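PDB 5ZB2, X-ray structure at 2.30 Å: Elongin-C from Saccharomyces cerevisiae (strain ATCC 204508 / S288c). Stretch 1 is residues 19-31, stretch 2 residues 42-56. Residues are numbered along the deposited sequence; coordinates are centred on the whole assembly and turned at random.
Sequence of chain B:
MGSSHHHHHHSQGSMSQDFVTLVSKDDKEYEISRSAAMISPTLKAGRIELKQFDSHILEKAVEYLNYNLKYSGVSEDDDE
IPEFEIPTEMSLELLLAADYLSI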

# COMPACT_ATOMS: atom_id res chain seq x y z
N PHE B 19 -32.69 36.23 27.18
CA PHE B 19 -32.51 34.91 26.59
C PHE B 19 -32.68 34.99 25.08
O PHE B 19 -33.01 36.05 24.52
CB PHE B 19 -33.51 33.89 27.18
CG PHE B 19 -33.19 33.45 28.58
CD1 PHE B 19 -31.88 33.43 29.05
CD2 PHE B 19 -34.20 33.03 29.43
CE1 PHE B 19 -31.60 33.01 30.34
CE2 PHE B 19 -33.92 32.61 30.72
CZ PHE B 19 -32.62 32.60 31.17
N VAL B 20 -32.44 33.86 24.42
CA VAL B 20 -32.59 33.74 22.97
C VAL B 20 -33.23 32.39 22.68
O VAL B 20 -32.75 31.35 23.16
CB VAL B 20 -31.24 33.87 22.24
CG1 VAL B 20 -31.42 33.67 20.73
CG2 VAL B 20 -30.61 35.22 22.53
N THR B 21 -34.31 32.39 21.90
CA THR B 21 -35.03 31.16 21.60
C THR B 21 -34.37 30.43 20.44
O THR B 21 -33.69 31.02 19.59
CB THR B 21 -36.49 31.46 21.26
OG1 THR B 21 -37.16 30.23 20.93
CG2 THR B 21 -36.60 32.42 20.08
N LEU B 22 -34.57 29.11 20.40
CA LEU B 22 -33.98 28.26 19.38
C LEU B 22 -34.93 27.11 19.09
O LEU B 22 -35.38 26.43 20.02
CB LEU B 22 -32.61 27.73 19.83
CG LEU B 22 -31.77 27.04 18.76
CD1 LEU B 22 -31.29 28.06 17.74
CD2 LEU B 22 -30.59 26.31 19.38
N VAL B 23 -35.22 26.89 17.81
CA VAL B 23 -36.19 25.88 17.39
C VAL B 23 -35.45 24.74 16.69
O VAL B 23 -34.45 24.95 16.00
CB VAL B 23 -37.26 26.49 16.45
CG1 VAL B 23 -38.28 25.44 16.05
CG2 VAL B 23 -37.94 27.66 17.13
N SER B 24 -35.96 23.53 16.89
CA SER B 24 -35.41 22.33 16.28
C SER B 24 -36.24 21.93 15.06
O SER B 24 -37.23 22.57 14.71
CB SER B 24 -35.37 21.19 17.30
OG SER B 24 -34.86 20.01 16.71
N LYS B 25 -35.81 20.85 14.40
CA LYS B 25 -36.63 20.28 13.33
C LYS B 25 -38.01 19.92 13.85
O LYS B 25 -39.03 20.26 13.24
CB LYS B 25 -35.93 19.06 12.73
CG LYS B 25 -36.65 18.48 11.53
CD LYS B 25 -35.84 17.37 10.87
CE LYS B 25 -36.53 16.87 9.60
NZ LYS B 25 -35.72 15.84 8.89
N ASP B 26 -38.06 19.22 14.98
CA ASP B 26 -39.31 19.08 15.71
C ASP B 26 -39.69 20.42 16.33
O ASP B 26 -38.86 21.31 16.52
CB ASP B 26 -39.18 18.00 16.79
CG ASP B 26 -38.99 16.61 16.21
OD1 ASP B 26 -39.53 16.35 15.12
OD2 ASP B 26 -38.30 15.79 16.85
N ASP B 27 -40.98 20.55 16.66
CA ASP B 27 -41.48 21.81 17.20
C ASP B 27 -40.89 22.14 18.57
O ASP B 27 -41.15 23.24 19.08
CB ASP B 27 -43.00 21.77 17.29
CG ASP B 27 -43.66 21.69 15.92
OD1 ASP B 27 -43.08 22.23 14.95
OD2 ASP B 27 -44.75 21.09 15.82
N LYS B 28 -40.11 21.25 19.17
CA LYS B 28 -39.51 21.53 20.46
C LYS B 28 -38.57 22.73 20.37
O LYS B 28 -37.79 22.85 19.42
CB LYS B 28 -38.74 20.30 20.97
CG LYS B 28 -39.56 19.02 21.01
CD LYS B 28 -38.80 17.89 21.67
CE LYS B 28 -39.50 16.56 21.49
NZ LYS B 28 -40.87 16.56 22.08
N GLU B 29 -38.66 23.61 21.35
CA GLU B 29 -37.87 24.83 21.40
C GLU B 29 -36.82 24.74 22.50
O GLU B 29 -36.87 23.88 23.38
CB GLU B 29 -38.77 26.05 21.62
CG GLU B 29 -39.81 26.27 20.53
CD GLU B 29 -40.65 27.52 20.76
OE1 GLU B 29 -40.46 28.18 21.80
OE2 GLU B 29 -41.50 27.83 19.89
N TYR B 30 -35.85 25.66 22.43
CA TYR B 30 -34.78 25.73 23.42
C TYR B 30 -34.36 27.18 23.59
O TYR B 30 -34.23 27.91 22.61
CB TYR B 30 -33.57 24.88 22.99
CG TYR B 30 -33.87 23.41 22.84
CD1 TYR B 30 -34.30 22.89 21.63
CD2 TYR B 30 -33.71 22.54 23.91
CE1 TYR B 30 -34.58 21.54 21.49
CE2 TYR B 30 -33.98 21.19 23.78
CZ TYR B 30 -34.41 20.70 22.57
OH TYR B 30 -34.68 19.36 22.43
N GLU B 31 -34.16 27.58 24.84
CA GLU B 31 -33.71 28.93 25.17
C GLU B 31 -32.25 28.89 25.58
O GLU B 31 -31.79 27.93 26.22
CB GLU B 31 -34.55 29.54 26.30
CG GLU B 31 -36.02 29.70 25.96
CD GLU B 31 -36.66 30.89 26.66
OE1 GLU B 31 -36.03 31.97 26.68
OE2 GLU B 31 -37.77 30.74 27.19
N THR B 42 -22.77 32.22 14.04
CA THR B 42 -23.92 32.06 13.17
C THR B 42 -25.25 32.25 13.89
O THR B 42 -26.31 32.13 13.25
CB THR B 42 -23.89 30.68 12.50
OG1 THR B 42 -24.14 29.66 13.49
CG2 THR B 42 -22.54 30.42 11.85
N LEU B 43 -25.23 32.53 15.19
CA LEU B 43 -26.45 32.73 15.98
C LEU B 43 -26.48 34.18 16.46
O LEU B 43 -25.94 34.51 17.52
CB LEU B 43 -26.51 31.75 17.16
CG LEU B 43 -26.79 30.28 16.82
CD1 LEU B 43 -26.76 29.45 18.09
CD2 LEU B 43 -28.13 30.13 16.11
N LYS B 44 -27.13 35.03 15.67
CA LYS B 44 -27.37 36.43 16.03
C LYS B 44 -28.89 36.60 16.07
O LYS B 44 -29.52 36.90 15.05
CB LYS B 44 -26.70 37.37 15.03
CG LYS B 44 -25.20 37.13 14.88
CD LYS B 44 -24.47 37.21 16.22
CE LYS B 44 -22.98 36.94 16.07
NZ LYS B 44 -22.29 36.90 17.39
N ALA B 45 -29.46 36.41 17.25
CA ALA B 45 -30.90 36.27 17.40
C ALA B 45 -31.32 36.60 18.83
O ALA B 45 -30.45 36.68 19.70
CB ALA B 45 -31.31 34.86 17.01
N GLY B 46 -32.61 36.78 19.11
CA GLY B 46 -33.70 36.69 18.15
C GLY B 46 -34.40 35.35 18.19
O GLY B 46 -34.71 34.83 19.26
N ARG B 47 -34.66 34.79 17.01
CA ARG B 47 -35.22 33.46 16.87
C ARG B 47 -34.60 32.79 15.65
O ARG B 47 -34.49 33.41 14.59
CB ARG B 47 -36.75 33.51 16.72
CG ARG B 47 -37.43 32.15 16.59
CD ARG B 47 -38.92 32.32 16.38
NE ARG B 47 -39.65 31.06 16.43
CZ ARG B 47 -39.85 30.26 15.39
NH1 ARG B 47 -39.36 30.57 14.19
NH2 ARG B 47 -40.53 29.13 15.54
N ILE B 48 -34.19 31.53 15.81
CA ILE B 48 -33.54 30.78 14.74
C ILE B 48 -34.25 29.45 14.58
O ILE B 48 -34.63 28.81 15.56
CB ILE B 48 -32.04 30.56 15.03
CG1 ILE B 48 -31.32 31.90 15.21
CG2 ILE B 48 -31.39 29.74 13.92
CD1 ILE B 48 -31.32 32.79 13.97
N GLU B 49 -34.43 29.03 13.32
CA GLU B 49 -35.05 27.76 12.98
C GLU B 49 -33.96 26.84 12.44
O GLU B 49 -33.40 27.11 11.37
CB GLU B 49 -36.17 27.95 11.96
CG GLU B 49 -37.28 28.88 12.42
CD GLU B 49 -38.33 29.09 11.35
OE1 GLU B 49 -38.15 28.59 10.22
OE2 GLU B 49 -39.34 29.77 11.64
N LEU B 50 -33.67 25.77 13.17
CA LEU B 50 -32.61 24.84 12.81
C LEU B 50 -33.22 23.53 12.33
O LEU B 50 -33.19 22.51 13.01
CB LEU B 50 -31.67 24.61 14.00
CG LEU B 50 -30.94 25.84 14.55
CD1 LEU B 50 -29.96 25.41 15.63
CD2 LEU B 50 -30.23 26.61 13.45
N LYS B 51 -33.79 23.58 11.12
CA LYS B 51 -34.25 22.36 10.48
C LYS B 51 -33.06 21.44 10.20
O LYS B 51 -31.89 21.83 10.31
CB LYS B 51 -34.98 22.69 9.18
CG LYS B 51 -36.19 23.60 9.37
CD LYS B 51 -36.89 23.89 8.05
CE LYS B 51 -38.11 24.76 8.25
NZ LYS B 51 -38.83 25.03 6.97
N GLN B 52 -33.37 20.20 9.85
CA GLN B 52 -32.38 19.16 9.53
C GLN B 52 -31.63 18.66 10.76
O GLN B 52 -30.68 17.88 10.61
CB GLN B 52 -31.37 19.65 8.49
CG GLN B 52 -31.98 20.12 7.19
CD GLN B 52 -30.97 20.77 6.26
OE1 GLN B 52 -29.85 21.08 6.68
NE2 GLN B 52 -31.35 20.98 5.01
N PHE B 53 -32.01 19.08 11.96
CA PHE B 53 -31.37 18.63 13.19
C PHE B 53 -32.43 18.21 14.19
O PHE B 53 -33.40 18.93 14.42
CB PHE B 53 -30.48 19.74 13.79
CG PHE B 53 -29.21 19.98 13.02
CD1 PHE B 53 -28.52 18.94 12.42
CD2 PHE B 53 -28.70 21.26 12.90
CE1 PHE B 53 -27.36 19.17 11.72
CE2 PHE B 53 -27.53 21.50 12.20
CZ PHE B 53 -26.86 20.45 11.61
N ASP B 54 -32.22 17.04 14.80
CA ASP B 54 -33.19 16.47 15.73
C ASP B 54 -33.10 17.17 17.09
O ASP B 54 -32.21 17.97 17.36
CB ASP B 54 -32.95 14.97 15.88
CG ASP B 54 -33.08 14.23 14.57
OD1 ASP B 54 -33.86 14.67 13.70
OD2 ASP B 54 -32.39 13.20 14.40
N SER B 55 -34.05 16.82 17.96
CA SER B 55 -34.14 17.47 19.26
C SER B 55 -32.96 17.10 20.15
O SER B 55 -32.45 17.95 20.89
CB SER B 55 -35.46 17.08 19.94
OG SER B 55 -36.56 17.44 19.13
N HIS B 56 -32.50 15.85 20.09
CA HIS B 56 -31.39 15.43 20.94
C HIS B 56 -30.09 16.12 20.56
O HIS B 56 -29.21 16.30 21.40
CB HIS B 56 -31.23 13.91 20.86
CG HIS B 56 -30.94 13.40 19.48
ND1 HIS B 56 -29.66 13.11 19.04
CD2 HIS B 56 -31.76 13.13 18.44
CE1 HIS B 56 -29.71 12.68 17.80
NE2 HIS B 56 -30.97 12.68 17.41

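The most unusual feature of this contact is the carbonyl oxygen of F53, which takes two hydrogen bonds from neighbouring residues of the first stretch. S24 OG donates to F53 O at 2.9 Å, and K25 N donates to F53 O at 3.1 Å. The chain of stretch 2 bends sharply after L50, and these bonds fasten the turn to S24 and K25. The serine suits its place: its short side chain, in the t rotamer, brings the hydroxyl to the carbonyl within a buried site.

Before this point the strands run parallel, their axes 12° apart. Two backbone bonds define the pairing. V23 N donates to I48 O at 3.0 Å, and L50 N donates to V23 O at 3.0 Å. Both ends of V23 are therefore held, and V23 lies beside E49. Towards T21 and R47 the pairing is looser, with T21 O 3.8 Å from I48 N.

The side chains of T21, V23, R47 and E49 share one face of the sheet. R47 is extended and slants out over V23, so that V23 CG2 packs over one face of the guanidinium, 3.4 Å from R47 NH2. R47 NH1 also forms a salt bridge with E49 OE2 at 2.7 Å. The arginine thus covers a valine with its flat group while pairing its charge. T21 CG2 lies 3.5 Å from R47 CB.

L22 and I48 lie on the other face. L22 is buried, and its CD1 meets three apolar side chains: L50 CD1 at 3.6 Å, I48 CB at 3.8 Å and L43 CD2 at 4.1 Å. A branched, uncharged side chain fits such a pocket. V20, also buried, places CG1 3.9 Å from A45 CB. The small alanine side chain is followed by a cis peptide bond to G46. The positive phi of G46 favours glycine, and a CB there would lie 2.8 Å from A45 CB and clash with it.

S55, at the start of a helix, has the largest area covered by the opposing stretch. Its CB points toward stretch 1. S55 OG gives a weak hydrogen bond to D26 OD2 at 3.3 Å and lies 3.4 Å from K28 CD. Y30 OH approaches S55 O at 3.1 Å. A small polar residue fits among these groups. K25 is exposed, but its aliphatic chain runs along the turn, with K25 CB 3.0 Å from F53 O and K25 CD 3.9 Å from Q52 N. Together the stretches bury 843 Å², summed over both sides.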